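Local coordinates for protein phosphoribosylformylglycinamidine synthase 2 (Thermus thermophilus, PDB 3VIU) that belongs to the PurM-like synthetase family and carries two pairs of AIR synthase-related domains in one chain, at residues 648-651 with 652-656. Sequence-based numbering, arbitrary orientation.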
ATOM      1  N   GLU A 648      -6.273 -29.179  22.491  1.00 40.21           N
ATOM      2  CA  GLU A 648      -7.485 -29.216  21.695  1.00 39.41           C
ATOM      3  C   GLU A 648      -8.214 -27.938  22.077  1.00 36.17           C
ATOM      4  O   GLU A 648      -7.792 -27.224  22.991  1.00 34.18           O
ATOM      5  CB  GLU A 648      -8.321 -30.453  22.028  1.00 42.90           C
ATOM      6  CG  GLU A 648      -8.566 -31.355  20.829  1.00 47.37           C
ATOM      7  CD  GLU A 648      -9.687 -30.864  19.924  1.00 51.53           C
ATOM      8  OE1 GLU A 648      -9.713 -29.653  19.608  1.00 52.63           O
ATOM      9  OE2 GLU A 648     -10.539 -31.692  19.519  1.00 53.71           O
ATOM     10  N   GLY A 649      -9.304 -27.647  21.384  1.00 33.70           N
ATOM     11  CA  GLY A 649     -10.037 -26.436  21.671  1.00 29.82           C
ATOM     12  C   GLY A 649      -9.803 -25.466  20.537  1.00 28.28           C
ATOM     13  O   GLY A 649      -8.754 -25.479  19.893  1.00 26.69           O
ATOM     14  N   LEU A 650     -10.786 -24.617  20.292  1.00 27.63           N
ATOM     15  CA  LEU A 650     -10.703 -23.645  19.218  1.00 26.74           C
ATOM     16  C   LEU A 650      -9.463 -22.768  19.314  1.00 25.58           C
ATOM     17  O   LEU A 650      -8.821 -22.489  18.309  1.00 26.39           O
ATOM     18  CB  LEU A 650     -11.964 -22.776  19.209  1.00 24.98           C
ATOM     19  CG  LEU A 650     -13.280 -23.550  19.110  1.00 24.38           C
ATOM     20  CD1 LEU A 650     -14.441 -22.579  19.113  1.00 26.34           C
ATOM     21  CD2 LEU A 650     -13.293 -24.385  17.849  1.00 24.64           C
ATOM     22  N   GLU A 651      -9.120 -22.335  20.519  1.00 24.43           N
ATOM     23  CA  GLU A 651      -7.957 -21.480  20.687  1.00 25.34           C
ATOM     24  C   GLU A 651      -6.689 -22.058  20.060  1.00 22.38           C
ATOM     25  O   GLU A 651      -5.905 -21.338  19.463  1.00 22.59           O
ATOM     26  CB  GLU A 651      -7.709 -21.202  22.169  1.00 28.42           C
ATOM     27  CG  GLU A 651      -8.805 -20.407  22.849  1.00 35.30           C
ATOM     28  CD  GLU A 651      -8.517 -20.185  24.322  1.00 40.51           C
ATOM     29  OE1 GLU A 651      -8.270 -21.189  25.025  1.00 44.24           O
ATOM     30  OE2 GLU A 651      -8.538 -19.018  24.781  1.00 42.50           O
ATOM     31  N   ALA A 652      -6.490 -23.359  20.183  1.00 21.24           N
ATOM     32  CA  ALA A 652      -5.291 -23.968  19.633  1.00 20.07           C
ATOM     33  C   ALA A 652      -5.379 -24.262  18.144  1.00 18.83           C
ATOM     34  O   ALA A 652      -4.409 -24.108  17.424  1.00 19.96           O
ATOM     35  CB  ALA A 652      -4.960 -25.247  20.392  1.00 18.82           C
ATOM     36  N   LEU A 653      -6.540 -24.677  17.675  1.00 18.33           N
ATOM     37  CA  LEU A 653      -6.665 -25.013  16.271  1.00 18.16           C
ATOM     38  C   LEU A 653      -6.945 -23.822  15.352  1.00 17.77           C
ATOM     39  O   LEU A 653      -6.474 -23.792  14.208  1.00 16.71           O
ATOM     40  CB  LEU A 653      -7.748 -26.089  16.103  1.00 18.18           C
ATOM     41  CG  LEU A 653      -7.565 -27.348  16.977  1.00 18.29           C
ATOM     42  CD1 LEU A 653      -8.763 -28.270  16.833  1.00 16.56           C
ATOM     43  CD2 LEU A 653      -6.287 -28.074  16.585  1.00 16.34           C
ATOM     44  N   PHE A 654      -7.667 -22.827  15.862  1.00 15.09           N
ATOM     45  CA  PHE A 654      -8.044 -21.668  15.054  1.00 15.48           C
ATOM     46  C   PHE A 654      -7.769 -20.303  15.664  1.00 15.02           C
ATOM     47  O   PHE A 654      -7.948 -19.290  14.994  1.00 15.31           O
ATOM     48  CB  PHE A 654      -9.529 -21.755  14.735  1.00 15.04           C
ATOM     49  CG  PHE A 654      -9.954 -23.099  14.254  1.00 15.38           C
ATOM     50  CD1 PHE A 654      -9.670 -23.506  12.957  1.00 16.30           C
ATOM     51  CD2 PHE A 654     -10.640 -23.965  15.099  1.00 17.23           C
ATOM     52  CE1 PHE A 654     -10.069 -24.758  12.500  1.00 18.31           C
ATOM     53  CE2 PHE A 654     -11.044 -25.220  14.657  1.00 17.91           C
ATOM     54  CZ  PHE A 654     -10.759 -25.618  13.351  1.00 19.21           C
ATOM     55  N   GLY A 655      -7.362 -20.277  16.931  1.00 15.21           N
ATOM     56  CA  GLY A 655      -7.075 -19.017  17.595  1.00 13.29           C
ATOM     57  C   GLY A 655      -5.955 -18.287  16.888  1.00 13.59           C
ATOM     58  O   GLY A 655      -5.101 -18.916  16.258  1.00 13.40           O
ATOM     59  N   GLU A 656      -5.940 -16.964  16.985  1.00 13.06           N
ATOM     60  CA  GLU A 656      -4.892 -16.200  16.315  1.00 14.93           C
ATOM     61  C   GLU A 656      -3.857 -15.607  17.278  1.00 13.25           C
ATOM     62  O   GLU A 656      -4.177 -15.263  18.413  1.00 13.04           O
ATOM     63  CB  GLU A 656      -5.538 -15.102  15.461  1.00 13.58           C
ATOM     64  CG  GLU A 656      -6.784 -15.607  14.741  1.00 15.23           C
ATOM     65  CD  GLU A 656      -7.428 -14.579  13.822  1.00 17.61           C
ATOM     66  OE1 GLU A 656      -7.309 -13.359  14.089  1.00 14.70           O
ATOM     67  OE2 GLU A 656      -8.073 -15.004  12.839  1.00 15.69           O
TER
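L650 and F654 meet across a single helical turn, a local contact around the short helix 650-653 and its two ends, which follows strand 641-644 in the second C-terminal AIR synthase-related domain. The backbone does most of the holding. G649, at the N-cap, offers its O to the N of L653 at 3.2 Å, and a weak bond from A652 N reaches the same oxygen. The next carbonyl, L650 O, accepts F654 N at 2.7 Å. G655 N closes the end with weak bonds to L650 O and E651 O.

On the apolar side, L650 CD2 sits at the edge of the F654 ring, 3.8 Å from F654 CD2, while L653 CB lies over one face near the rim. With CG anti to its own carbonyl carbon (chi1 -47°), F654 carries this ring against V394 and L398 of helix 391-399. Ahead of the turn, E648 bends at chi2 and brings OE1 back to G649 N, 2.7 Å away, met from above the carboxylate plane; L653 CD1 packs beside that oxygen. E651 points its carboxylate to a salt bridge with R571. The backbone bonds define a one-turn helix with glycine at its N-cap, in the connection between strands 641-644 and 661-665.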